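Local structure of flavohemoprotein (Vibrio cholerae O1 biovar El Tor, 4EH1) at residues A[172-177]-A[184-189]; A[196-199]-A[203-206]; A[132-137]-A[163-168]; A[45-50]-A[90-95]; A[110-115]-A[139-144]. The protein probably oxidises nitric oxide to nitrate with O2 and NAD(P)H, the present chain being the reductase domain that holds FAD and the NAD(P)H site. All coordinates share one frame; numbering follows the deposited sequence.

Contact 1: A[172-177]-A[184-189]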
# COMPACT_ATOMS: atom_id res chain seq x y z
N MET A 172 -16.00 16.50 14.90
CA MET A 172 -14.89 17.21 15.50
C MET A 172 -13.73 16.23 15.67
O MET A 172 -13.94 15.06 15.97
CB MET A 172 -15.26 17.78 16.88
CG MET A 172 -16.70 18.28 17.03
SD MET A 172 -17.07 19.80 16.13
CE MET A 172 -15.74 20.91 16.63
N GLN A 173 -12.51 16.71 15.47
CA GLN A 173 -11.37 15.89 15.79
C GLN A 173 -10.24 16.72 16.40
O GLN A 173 -10.10 17.92 16.13
CB GLN A 173 -10.90 15.06 14.58
CG GLN A 173 -9.83 15.69 13.68
CD GLN A 173 -9.12 14.65 12.78
OE1 GLN A 173 -8.67 13.60 13.25
NE2 GLN A 173 -9.02 14.95 11.50
N GLN A 174 -9.47 16.07 17.28
CA GLN A 174 -8.21 16.64 17.76
C GLN A 174 -7.16 15.54 17.66
O GLN A 174 -7.40 14.40 18.07
CB GLN A 174 -8.32 17.14 19.21
CG GLN A 174 -7.00 17.76 19.75
CD GLN A 174 -6.45 18.87 18.83
OE1 GLN A 174 -5.32 18.79 18.30
NE2 GLN A 174 -7.23 19.93 18.68
N VAL A 175 -6.00 15.88 17.10
CA VAL A 175 -4.88 14.96 17.03
C VAL A 175 -3.67 15.41 17.90
O VAL A 175 -3.38 16.59 18.00
CB VAL A 175 -4.46 14.80 15.57
CG1 VAL A 175 -3.13 14.04 15.48
CG2 VAL A 175 -5.59 14.06 14.76
N TRP A 176 -3.00 14.45 18.55
CA TRP A 176 -1.77 14.71 19.31
C TRP A 176 -0.58 13.92 18.69
O TRP A 176 -0.73 12.74 18.32
CB TRP A 176 -1.91 14.24 20.76
CG TRP A 176 -2.77 15.09 21.64
CD1 TRP A 176 -2.37 15.98 22.57
CD2 TRP A 176 -4.20 15.09 21.68
NE1 TRP A 176 -3.45 16.55 23.17
CE2 TRP A 176 -4.59 16.01 22.66
CE3 TRP A 176 -5.19 14.39 20.97
CZ2 TRP A 176 -5.93 16.28 22.96
CZ3 TRP A 176 -6.52 14.64 21.28
CH2 TRP A 176 -6.87 15.57 22.27
N TYR A 177 0.58 14.57 18.56
CA TYR A 177 1.80 13.89 18.11
C TYR A 177 2.71 13.89 19.31
O TYR A 177 2.98 14.96 19.90
CB TYR A 177 2.49 14.63 16.96
CG TYR A 177 1.83 14.57 15.58
CD1 TYR A 177 0.79 13.67 15.30
CD2 TYR A 177 2.27 15.41 14.55
CE1 TYR A 177 0.20 13.62 14.03
CE2 TYR A 177 1.67 15.38 13.28
CZ TYR A 177 0.63 14.47 13.03
OH TYR A 177 0.04 14.41 11.77
N ASP A 184 -2.02 22.60 13.47
CA ASP A 184 -3.27 22.05 13.98
C ASP A 184 -3.16 20.66 14.61
O ASP A 184 -4.07 19.84 14.48
CB ASP A 184 -4.35 22.04 12.89
CG ASP A 184 -5.76 22.00 13.47
OD1 ASP A 184 -6.12 22.94 14.22
OD2 ASP A 184 -6.50 21.02 13.19
N VAL A 185 -2.04 20.37 15.27
CA VAL A 185 -2.01 19.22 16.17
C VAL A 185 -1.40 19.66 17.48
O VAL A 185 -0.65 20.63 17.54
CB VAL A 185 -1.19 18.01 15.62
CG1 VAL A 185 -1.61 17.69 14.17
CG2 VAL A 185 0.27 18.28 15.75
N LEU A 186 -1.73 18.95 18.55
CA LEU A 186 -1.12 19.31 19.82
C LEU A 186 0.08 18.39 20.02
O LEU A 186 0.03 17.21 19.69
CB LEU A 186 -2.14 19.14 20.93
CG LEU A 186 -3.24 20.20 20.82
CD1 LEU A 186 -4.44 19.78 21.62
CD2 LEU A 186 -2.69 21.52 21.32
N GLN A 187 1.15 18.94 20.54
CA GLN A 187 2.35 18.16 20.80
C GLN A 187 2.31 17.59 22.21
O GLN A 187 2.12 18.33 23.18
CB GLN A 187 3.58 19.05 20.64
CG GLN A 187 4.85 18.27 20.66
CD GLN A 187 6.03 19.06 20.12
OE1 GLN A 187 5.93 20.27 19.90
NE2 GLN A 187 7.15 18.38 19.90
N GLY A 188 2.50 16.30 22.36
CA GLY A 188 2.58 15.74 23.69
C GLY A 188 1.57 14.65 23.97
O GLY A 188 1.01 14.06 23.05
N GLU A 189 1.33 14.39 25.25
CA GLU A 189 0.32 13.40 25.62
C GLU A 189 -1.08 14.01 25.51
O GLU A 189 -1.28 15.23 25.64
CB GLU A 189 0.57 12.83 27.02
CG GLU A 189 1.84 11.96 27.15
CD GLU A 189 1.78 10.62 26.37
OE1 GLU A 189 0.86 9.81 26.64
OE2 GLU A 189 2.67 10.37 25.51
O HOH W 1 -8.62 19.23 13.49
O HOH W 2 -6.01 18.10 15.00

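Contact 2: A[196-199]-A[203-206]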
# COMPACT_ATOMS: atom_id res chain seq x y z
N ILE A 196 -13.62 20.53 25.10
CA ILE A 196 -15.07 20.52 25.16
C ILE A 196 -15.57 19.11 24.85
O ILE A 196 -15.42 18.63 23.73
CB ILE A 196 -15.69 21.47 24.11
CG1 ILE A 196 -15.12 22.88 24.24
CG2 ILE A 196 -17.22 21.47 24.25
CD1 ILE A 196 -15.72 23.86 23.22
N LEU A 197 -16.19 18.46 25.84
CA LEU A 197 -16.55 17.05 25.74
C LEU A 197 -17.89 16.75 26.43
O LEU A 197 -18.22 17.36 27.45
CB LEU A 197 -15.48 16.18 26.44
CG LEU A 197 -14.08 16.06 25.83
CD1 LEU A 197 -13.22 15.23 26.74
CD2 LEU A 197 -14.12 15.44 24.43
N PRO A 198 -18.63 15.76 25.92
CA PRO A 198 -19.94 15.44 26.52
C PRO A 198 -19.76 14.51 27.70
O PRO A 198 -20.14 13.34 27.65
CB PRO A 198 -20.68 14.74 25.38
CG PRO A 198 -19.57 14.06 24.61
CD PRO A 198 -18.36 14.95 24.72
N ILE A 199 -19.15 15.04 28.75
CA ILE A 199 -18.83 14.29 29.95
C ILE A 199 -20.08 13.64 30.56
O ILE A 199 -20.08 12.46 30.91
CB ILE A 199 -18.17 15.25 30.99
CG1 ILE A 199 -16.87 15.85 30.42
CG2 ILE A 199 -17.95 14.53 32.34
CD1 ILE A 199 -15.82 14.79 30.02
N ASP A 203 -21.14 8.68 25.21
CA ASP A 203 -20.50 7.37 25.22
C ASP A 203 -19.04 7.53 24.78
O ASP A 203 -18.76 8.08 23.72
CB ASP A 203 -21.18 6.42 24.24
CG ASP A 203 -22.23 5.53 24.91
OD1 ASP A 203 -22.15 5.32 26.14
OD2 ASP A 203 -23.11 5.03 24.20
N PHE A 204 -18.12 7.00 25.59
CA PHE A 204 -16.68 7.10 25.31
C PHE A 204 -16.15 5.73 24.91
O PHE A 204 -16.17 4.79 25.71
CB PHE A 204 -15.93 7.64 26.55
CG PHE A 204 -16.29 9.06 26.89
CD1 PHE A 204 -17.52 9.36 27.47
CD2 PHE A 204 -15.43 10.10 26.58
CE1 PHE A 204 -17.89 10.68 27.75
CE2 PHE A 204 -15.77 11.42 26.84
CZ PHE A 204 -17.01 11.73 27.42
N TYR A 205 -15.69 5.62 23.67
CA TYR A 205 -15.09 4.38 23.18
C TYR A 205 -13.59 4.58 23.06
O TYR A 205 -13.14 5.57 22.47
CB TYR A 205 -15.68 4.00 21.81
CG TYR A 205 -17.13 3.55 21.85
CD1 TYR A 205 -18.18 4.49 21.86
CD2 TYR A 205 -17.46 2.21 21.83
CE1 TYR A 205 -19.53 4.07 21.89
CE2 TYR A 205 -18.81 1.78 21.86
CZ TYR A 205 -19.84 2.72 21.88
OH TYR A 205 -21.17 2.30 21.89
N LEU A 206 -12.83 3.64 23.61
CA LEU A 206 -11.38 3.76 23.74
C LEU A 206 -10.66 2.54 23.17
O LEU A 206 -11.04 1.41 23.46
CB LEU A 206 -11.00 3.81 25.23
CG LEU A 206 -11.21 5.07 26.05
CD1 LEU A 206 -12.62 5.63 25.98
CD2 LEU A 206 -10.87 4.77 27.48

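Contact 3: A[132-137]-A[163-168]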
# COMPACT_ATOMS: atom_id res chain seq x y z
N ILE A 132 -15.92 2.14 13.08
CA ILE A 132 -16.98 2.88 13.74
C ILE A 132 -17.26 4.21 13.04
O ILE A 132 -18.41 4.51 12.74
CB ILE A 132 -16.69 3.09 15.23
CG1 ILE A 132 -16.60 1.72 15.95
CG2 ILE A 132 -17.78 3.98 15.87
CD1 ILE A 132 -16.28 1.81 17.45
N LEU A 133 -16.21 4.99 12.75
CA LEU A 133 -16.40 6.20 11.95
C LEU A 133 -17.17 5.93 10.67
O LEU A 133 -18.11 6.66 10.35
CB LEU A 133 -15.07 6.79 11.53
CG LEU A 133 -14.26 7.53 12.58
CD1 LEU A 133 -12.91 7.95 11.97
CD2 LEU A 133 -15.05 8.74 13.13
N HIS A 134 -16.75 4.94 9.91
CA HIS A 134 -17.42 4.67 8.64
C HIS A 134 -18.89 4.30 8.81
O HIS A 134 -19.75 4.71 8.01
CB HIS A 134 -16.70 3.63 7.80
CG HIS A 134 -15.51 4.17 7.07
ND1 HIS A 134 -15.61 5.10 6.06
CD2 HIS A 134 -14.18 3.91 7.21
CE1 HIS A 134 -14.41 5.38 5.59
NE2 HIS A 134 -13.52 4.68 6.29
N THR A 135 -19.19 3.54 9.87
CA THR A 135 -20.57 3.13 10.16
C THR A 135 -21.42 4.34 10.54
O THR A 135 -22.54 4.49 10.08
CB THR A 135 -20.65 2.10 11.32
OG1 THR A 135 -19.82 0.99 11.00
CG2 THR A 135 -22.09 1.59 11.51
N LEU A 136 -20.88 5.22 11.39
CA LEU A 136 -21.62 6.39 11.83
C LEU A 136 -21.82 7.36 10.68
O LEU A 136 -22.80 8.07 10.66
CB LEU A 136 -20.89 7.08 13.00
CG LEU A 136 -20.76 6.22 14.26
CD1 LEU A 136 -20.05 6.99 15.39
CD2 LEU A 136 -22.10 5.72 14.78
N ALA A 137 -20.88 7.38 9.72
CA ALA A 137 -21.02 8.25 8.55
C ALA A 137 -22.22 7.79 7.71
O ALA A 137 -23.09 8.57 7.34
CB ALA A 137 -19.77 8.22 7.71
N ALA A 163 -9.87 12.71 7.84
CA ALA A 163 -10.08 14.14 7.60
C ALA A 163 -11.28 14.30 6.68
O ALA A 163 -12.14 15.15 6.90
CB ALA A 163 -8.84 14.79 6.96
N GLN A 164 -11.35 13.46 5.65
CA GLN A 164 -12.45 13.54 4.70
C GLN A 164 -13.79 13.25 5.37
O GLN A 164 -14.74 14.01 5.18
CB GLN A 164 -12.23 12.64 3.49
CG GLN A 164 -11.04 13.05 2.64
CD GLN A 164 -11.07 12.41 1.24
OE1 GLN A 164 -10.03 12.06 0.67
NE2 GLN A 164 -12.29 12.26 0.70
N LEU A 165 -13.86 12.18 6.16
CA LEU A 165 -15.09 11.84 6.87
C LEU A 165 -15.52 12.98 7.73
O LEU A 165 -16.67 13.40 7.69
CB LEU A 165 -14.92 10.62 7.78
CG LEU A 165 -14.94 9.28 7.06
CD1 LEU A 165 -14.66 8.12 8.01
CD2 LEU A 165 -16.29 9.08 6.31
N ILE A 166 -14.58 13.49 8.50
CA ILE A 166 -14.87 14.59 9.39
C ILE A 166 -15.38 15.78 8.63
O ILE A 166 -16.37 16.37 9.02
CB ILE A 166 -13.65 14.94 10.29
CG1 ILE A 166 -13.65 13.97 11.46
CG2 ILE A 166 -13.79 16.35 10.85
CD1 ILE A 166 -12.37 13.43 11.75
N ALA A 167 -14.70 16.11 7.53
CA ALA A 167 -15.10 17.23 6.70
C ALA A 167 -16.45 16.98 6.05
O ALA A 167 -17.15 17.92 5.73
CB ALA A 167 -14.05 17.53 5.61
N GLN A 168 -16.82 15.72 5.85
CA GLN A 168 -18.09 15.39 5.23
C GLN A 168 -19.25 15.36 6.21
O GLN A 168 -20.35 15.76 5.83
CB GLN A 168 -18.03 14.06 4.50
CG GLN A 168 -17.36 14.16 3.16
CD GLN A 168 -17.07 12.80 2.56
OE1 GLN A 168 -17.74 11.81 2.88
NE2 GLN A 168 -16.06 12.74 1.70

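Contact 4: A[45-50]-A[90-95]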
# COMPACT_ATOMS: atom_id res chain seq x y z
N THR A 45 1.33 -19.27 7.84
CA THR A 45 2.47 -20.11 8.14
C THR A 45 3.69 -19.35 7.68
O THR A 45 3.98 -19.28 6.48
CB THR A 45 2.40 -21.43 7.38
OG1 THR A 45 1.17 -22.08 7.71
CG2 THR A 45 3.58 -22.33 7.73
N PRO A 46 4.40 -18.74 8.62
CA PRO A 46 5.55 -17.88 8.27
C PRO A 46 6.71 -18.64 7.62
O PRO A 46 6.76 -19.88 7.72
CB PRO A 46 5.94 -17.26 9.62
CG PRO A 46 4.60 -17.24 10.39
CD PRO A 46 3.97 -18.55 10.02
N GLU A 47 7.59 -17.91 6.95
CA GLU A 47 8.74 -18.48 6.23
C GLU A 47 9.55 -19.52 7.04
O GLU A 47 10.15 -20.44 6.47
CB GLU A 47 9.65 -17.37 5.67
CG GLU A 47 9.14 -16.76 4.35
CD GLU A 47 10.23 -15.98 3.57
OE1 GLU A 47 10.74 -16.52 2.56
OE2 GLU A 47 10.56 -14.84 3.95
N GLY A 48 9.56 -19.36 8.37
CA GLY A 48 9.97 -20.43 9.27
C GLY A 48 8.81 -21.40 9.38
O GLY A 48 7.97 -21.32 10.29
N SER A 49 8.77 -22.33 8.43
CA SER A 49 7.51 -22.94 8.00
C SER A 49 6.97 -24.12 8.80
O SER A 49 6.21 -24.93 8.26
CB SER A 49 7.60 -23.34 6.51
OG SER A 49 6.89 -22.42 5.69
N ASP A 50 7.33 -24.24 10.08
CA ASP A 50 6.82 -25.39 10.83
C ASP A 50 5.33 -25.26 11.14
O ASP A 50 4.52 -26.08 10.68
CB ASP A 50 7.63 -25.67 12.12
CG ASP A 50 8.74 -24.66 12.37
OD1 ASP A 50 9.91 -25.00 12.12
OD2 ASP A 50 8.43 -23.54 12.84
N HIS A 90 2.92 -8.02 5.95
CA HIS A 90 3.59 -6.90 5.29
C HIS A 90 4.56 -7.37 4.19
O HIS A 90 4.49 -6.91 3.06
CB HIS A 90 4.37 -6.03 6.32
CG HIS A 90 3.52 -5.03 7.03
ND1 HIS A 90 3.68 -3.67 6.87
CD2 HIS A 90 2.50 -5.18 7.91
CE1 HIS A 90 2.79 -3.02 7.60
NE2 HIS A 90 2.06 -3.91 8.25
N ASN A 91 5.43 -8.32 4.50
CA ASN A 91 6.51 -8.67 3.57
C ASN A 91 6.18 -9.72 2.52
O ASN A 91 6.78 -9.70 1.46
CB ASN A 91 7.76 -9.12 4.33
CG ASN A 91 8.34 -8.01 5.19
OD1 ASN A 91 8.19 -6.84 4.88
ND2 ASN A 91 8.99 -8.38 6.29
N ASN A 92 5.27 -10.64 2.82
CA ASN A 92 5.13 -11.82 1.98
C ASN A 92 3.76 -11.95 1.34
O ASN A 92 3.62 -12.59 0.31
CB ASN A 92 5.37 -13.10 2.80
CG ASN A 92 6.80 -13.21 3.31
OD1 ASN A 92 7.58 -14.02 2.82
ND2 ASN A 92 7.13 -12.40 4.28
N VAL A 93 2.73 -11.41 1.98
CA VAL A 93 1.39 -11.62 1.47
C VAL A 93 1.01 -10.51 0.48
O VAL A 93 0.63 -9.42 0.89
CB VAL A 93 0.39 -11.72 2.62
CG1 VAL A 93 -1.04 -11.88 2.06
CG2 VAL A 93 0.79 -12.88 3.56
N LYS A 94 1.09 -10.81 -0.81
CA LYS A 94 0.81 -9.83 -1.87
C LYS A 94 -0.65 -9.77 -2.29
O LYS A 94 -1.43 -10.69 -2.01
CB LYS A 94 1.64 -10.16 -3.12
CG LYS A 94 3.09 -10.49 -2.85
CD LYS A 94 3.91 -10.58 -4.14
CE LYS A 94 3.49 -11.82 -4.96
NZ LYS A 94 3.22 -13.02 -4.09
N VAL A 95 -1.01 -8.69 -2.99
CA VAL A 95 -2.26 -8.66 -3.74
C VAL A 95 -2.35 -9.89 -4.64
O VAL A 95 -1.42 -10.18 -5.41
CB VAL A 95 -2.37 -7.39 -4.63
CG1 VAL A 95 -3.63 -7.46 -5.50
CG2 VAL A 95 -2.38 -6.13 -3.77

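Contact 5: A[110-115]-A[139-144]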
# COMPACT_ATOMS: atom_id res chain seq x y z
N TYR A 110 -19.60 -0.66 18.70
CA TYR A 110 -20.46 0.48 18.88
C TYR A 110 -21.92 0.03 19.00
O TYR A 110 -22.41 -0.79 18.22
CB TYR A 110 -20.30 1.45 17.71
CG TYR A 110 -21.26 2.58 17.81
CD1 TYR A 110 -20.99 3.65 18.64
CD2 TYR A 110 -22.45 2.57 17.10
CE1 TYR A 110 -21.85 4.67 18.77
CE2 TYR A 110 -23.34 3.62 17.22
CZ TYR A 110 -23.02 4.67 18.07
OH TYR A 110 -23.86 5.76 18.23
N VAL A 111 -22.63 0.59 19.97
CA VAL A 111 -24.08 0.35 20.06
C VAL A 111 -24.79 1.70 20.06
O VAL A 111 -24.43 2.60 20.83
CB VAL A 111 -24.43 -0.44 21.30
CG1 VAL A 111 -25.96 -0.48 21.51
CG2 VAL A 111 -23.84 -1.85 21.21
N GLU A 112 -25.75 1.86 19.15
CA GLU A 112 -26.48 3.13 19.03
C GLU A 112 -27.34 3.37 20.27
O GLU A 112 -28.25 2.59 20.59
CB GLU A 112 -27.34 3.17 17.76
CG GLU A 112 -27.98 4.56 17.52
CD GLU A 112 -26.94 5.71 17.61
OE1 GLU A 112 -27.10 6.64 18.45
OE2 GLU A 112 -25.95 5.67 16.85
N ARG A 113 -27.05 4.46 20.97
CA ARG A 113 -27.83 4.78 22.15
C ARG A 113 -28.32 6.23 22.14
O ARG A 113 -28.80 6.74 23.16
CB ARG A 113 -27.00 4.51 23.42
CG ARG A 113 -26.65 3.04 23.64
CD ARG A 113 -26.11 2.81 25.04
NE ARG A 113 -25.56 1.46 25.21
CZ ARG A 113 -24.36 1.09 24.76
NH1 ARG A 113 -23.59 1.97 24.11
NH2 ARG A 113 -23.92 -0.14 24.96
N GLU A 114 -28.18 6.88 20.98
CA GLU A 114 -28.63 8.26 20.81
C GLU A 114 -27.94 9.18 21.80
O GLU A 114 -28.55 10.10 22.31
CB GLU A 114 -30.16 8.37 20.92
CG GLU A 114 -30.86 7.83 19.67
CD GLU A 114 -32.37 7.99 19.67
OE1 GLU A 114 -32.88 8.90 20.36
OE2 GLU A 114 -33.05 7.19 18.95
N ARG A 115 -26.68 8.89 22.08
CA ARG A 115 -25.87 9.77 22.91
C ARG A 115 -24.80 10.37 22.02
O ARG A 115 -24.48 9.82 20.98
CB ARG A 115 -25.17 8.97 24.01
CG ARG A 115 -26.10 8.32 25.04
CD ARG A 115 -25.30 7.30 25.84
NE ARG A 115 -26.10 6.67 26.87
CZ ARG A 115 -25.77 5.55 27.51
NH1 ARG A 115 -24.64 4.91 27.22
NH2 ARG A 115 -26.59 5.05 28.43
N GLN A 139 -24.71 6.14 8.70
CA GLN A 139 -25.94 6.35 9.46
C GLN A 139 -26.25 7.81 9.74
O GLN A 139 -27.20 8.12 10.46
CB GLN A 139 -25.90 5.54 10.76
CG GLN A 139 -25.96 4.05 10.47
CD GLN A 139 -25.62 3.18 11.66
OE1 GLN A 139 -25.38 3.67 12.76
NE2 GLN A 139 -25.60 1.87 11.43
N ASN A 140 -25.45 8.70 9.17
CA ASN A 140 -25.63 10.14 9.40
C ASN A 140 -25.69 10.57 10.84
O ASN A 140 -26.47 11.45 11.20
CB ASN A 140 -26.89 10.59 8.67
CG ASN A 140 -26.75 10.47 7.20
OD1 ASN A 140 -25.76 10.94 6.64
ND2 ASN A 140 -27.72 9.82 6.55
N LYS A 141 -24.87 9.95 11.68
CA LYS A 141 -24.88 10.23 13.09
C LYS A 141 -24.31 11.62 13.30
O LYS A 141 -23.31 11.98 12.69
CB LYS A 141 -24.01 9.20 13.81
CG LYS A 141 -23.71 9.48 15.26
CD LYS A 141 -24.89 9.14 16.14
CE LYS A 141 -24.47 9.17 17.61
NZ LYS A 141 -25.66 9.14 18.51
N SER A 142 -24.93 12.41 14.15
CA SER A 142 -24.33 13.69 14.50
C SER A 142 -23.73 13.63 15.93
O SER A 142 -23.96 12.68 16.68
CB SER A 142 -25.38 14.79 14.36
OG SER A 142 -26.19 14.80 15.51
N GLY A 143 -22.94 14.62 16.31
CA GLY A 143 -22.35 14.67 17.64
C GLY A 143 -21.22 13.66 17.86
O GLY A 143 -21.18 12.95 18.87
N VAL A 144 -20.30 13.58 16.90
CA VAL A 144 -19.15 12.68 17.01
C VAL A 144 -17.83 13.46 17.20
O VAL A 144 -17.55 14.41 16.46
CB VAL A 144 -19.03 11.72 15.79
CG1 VAL A 144 -17.83 10.76 15.97
CG2 VAL A 144 -20.32 10.90 15.61
O HOH W 3 -26.13 5.58 14.25

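Contact 1: A[172-177]-A[184-189]
W176 and L186 form one rung, and Y177 and Q187 the next, of a parallel strand pair at the margin of the six-stranded sheet in the NAD-binding half of the reductase. The register rests on three backbone bonds: L186 reaches past W176 on both sides, giving its N to V175 O and taking Y177 N on its own O, and G188 N then bonds to Y177 O at 2.8 Å. On the W176 face of the sheet the bump is L186. Its CB lies over the five-membered ring, 3.9 Å from the centroid and 30° off the normal. CD1 rides 3.4 Å above the ring plane near the rim of the six-membered half. Q174 CG lies against that same indole face, 3.8 Å from L186 CD1, so the leucine methyl fills the notch between the glutamine chain and the indole. On the Y177 side, V185 is the bump. Its CG2 stands over the Y177 ring, 4.1 Å from the centroid, because chi1 of -48° sets that methyl between the backbone N and the carbonyl carbon; CG1 leans toward the ring's rim. Y177 OH is held elsewhere, by H156 ND1. Near D184 a water bridges the two segments: it accepts from V175 N at 3.1 Å and lies 2.7 Å from D184 O, to which it can donate.

Contact 2: A[196-199]-A[203-206]
The ring of F204 presents its edge, not a face, to the backbone of P198 and I199. P198 O lies close to the ring plane, 3.5 Å from F204 CE1 and equally far from F204 CZ, so the carbonyl oxygen looks at the rim where two C-H groups project. I199 CA is also at this edge, near the plane. The ring gets there because F204 CG stands anti to its own carbonyl carbon (chi1 -66°), which carries the ring off the side of the strand, toward the loop. From the loop side, I199 CD1 comes obliquely to within 4.2 Å of F204 CZ, and P198 CD is a looser neighbour at 4.4 Å from the same atom. P198 is the centre of an inverse gamma turn with a weak I199 N to L197 O bond, consistent with its carbonyl facing the ring. With 148 Å² buried in all, the contact is slight and rests on van der Waals contacts, with the P198 carbonyl oxygen at the ring edge. F204 also touches L220 of helix 210-223 and V118 of strand 117-122, while I199 O is bonded to R229 NH1. The result is the lead-in to an inner parallel strand of the NAD-binding alpha/beta sandwich, where the loop folds back on the first apolar side chain of strand 203-208.

Contact 3: A[132-137]-A[163-168]
Two successive crossover helices of the NAD-binding alpha/beta sandwich meet here, L165 of helix 159-169 projecting into a groove of helix 126-138 made by L133, H134 and A137. The short axes run almost the same way, 27° apart, with a closest approach of 10.8 Å; one large side chain spans that gap. Its two methyls divide the work. L165 CD1 sits over a face of the H134 imidazole, 3.8 Å from the centroid and 18° off the normal, in a CH-pi contact, and it also meets L133 CB at 3.8 Å. L165 CD2 turns to A137 CB, again at 3.8 Å. The leucine and histidine side chains cross at about a right angle, which lets a methyl come down on the ring. H134 NE2 is bonded to E161 OE1, fixing how the imidazole is rotated, and H61 stacks on the ring, so the pi face of a polar ring takes the leucine methyl. Only 200 Å² is buried, almost half of it on L165. Beneath the pair, L133 reaches L119 of strand 117-122 and Y146 of strand 144-150, L136 packs on V144, and W171, just ahead of strand 172-177, touches both L133 and L136.

Contact 4: A[45-50]-A[90-95]
E47 and N92 touch through their side-chain ends alone, where the loop between strands 39-44 and 53-58 of the FAD-binding barrel approaches the end of helix 84-92. The polar part is a single encounter: the modelled E47 OE2 and N92 OD1 are 3.3 Å apart, and with the amide turned over the pair may be a hydrogen bond. Carboxylate and amide are inclined at 63°, and the two side chains converge at a slant without stacking. E47 bridges a wide gap, its CA 8.7 Å from N92 CA, because its chain runs extended beyond CG (chi2 -162°). The van der Waals part is as small: the E47 methylene meets the end of the N92 amide, E47 CG to the modelled N92 OD1 at 3.5 Å, and the burial totals just 66 Å². Bonds internal to the loop make a third group. S49 OG donates to P46 O at 3.3 Å, rising 35° out of the carbonyl plane; G48 centres an inverse gamma turn, and separately a weak bond runs from D50 N to G48 O. Residues 48-50 are poorly ordered, which limits what those bonds can be said to fix. The helix end is held independently: K11 NZ binds both H90 O and V93 O, and H90 NE2 bonds to V72 O. N92 also packs on K154 of the second subunit. Chemically, then, one acid and one amide meet in a shallow surface setting, at most a modest link between hairpin loop and helix end, with a carboxylate probably ionised at this exposed position.

Contact 5: A[110-115]-A[139-144]
A surface salt bridge between K141 and E112 ties the connection from strand 98-105 to strand 117-122 against the turn after helix 126-138. K141 NZ bonds to E112 OE1 at 2.9 Å, meeting its syn lone pair, and to R115 O at 2.8 Å, approaching from 37° above that carbonyl plane. The ammonium group thus clamps both a side chain and the backbone of segment 110-115. Its reach depends on a bend in the lysine chain at chi2 (78°), which carries CE past Y110 OH at 3.5 Å. E112 is gripped at each oxygen. OE1 also accepts E114 N at 2.8 Å, on the anti side, while OE2 takes Y110 OH from above the carboxylate plane at a short 2.5 Å. A water donates to E112 OE2 at 2.6 Å and also to Q139 OE1, adding a water-mediated link. The turn bearing K141 is itself ordered by a Schellman motif, in which N140 has positive phi, N140 N bonds to A137 O and K141 N to L136 O. R115, by contrast, directs its guanidinium to D203. With donors gathered at both its oxygens and a lysine beside it, the E112 carboxylate is probably kept ionised and has little freedom to rotate.

Contacts 1, 2, 3 and 5 form a linked group around the NAD-binding sheet, whereas contact 4 stands apart on the FAD-binding barrel, its centre 33 to 40 Å from the others. Contacts 3 and 5, centres 12 Å apart, interleave along the chain and share the L136 O to K141 N bond, 3.0 Å. Contacts 2 and 5, also 12 Å apart, are joined by the D203 OD1 to R115 NH1 salt bridge, 2.7 Å. Contact 1 meets contact 3 through Q173 CB on I166 CD1, 3.6 Å. Toward the cofactor, the side chains of H134 and N92 come within about 13 and 11 Å of bound FAD, while that of L133 is about 8 Å from A126 of the probable NADP site.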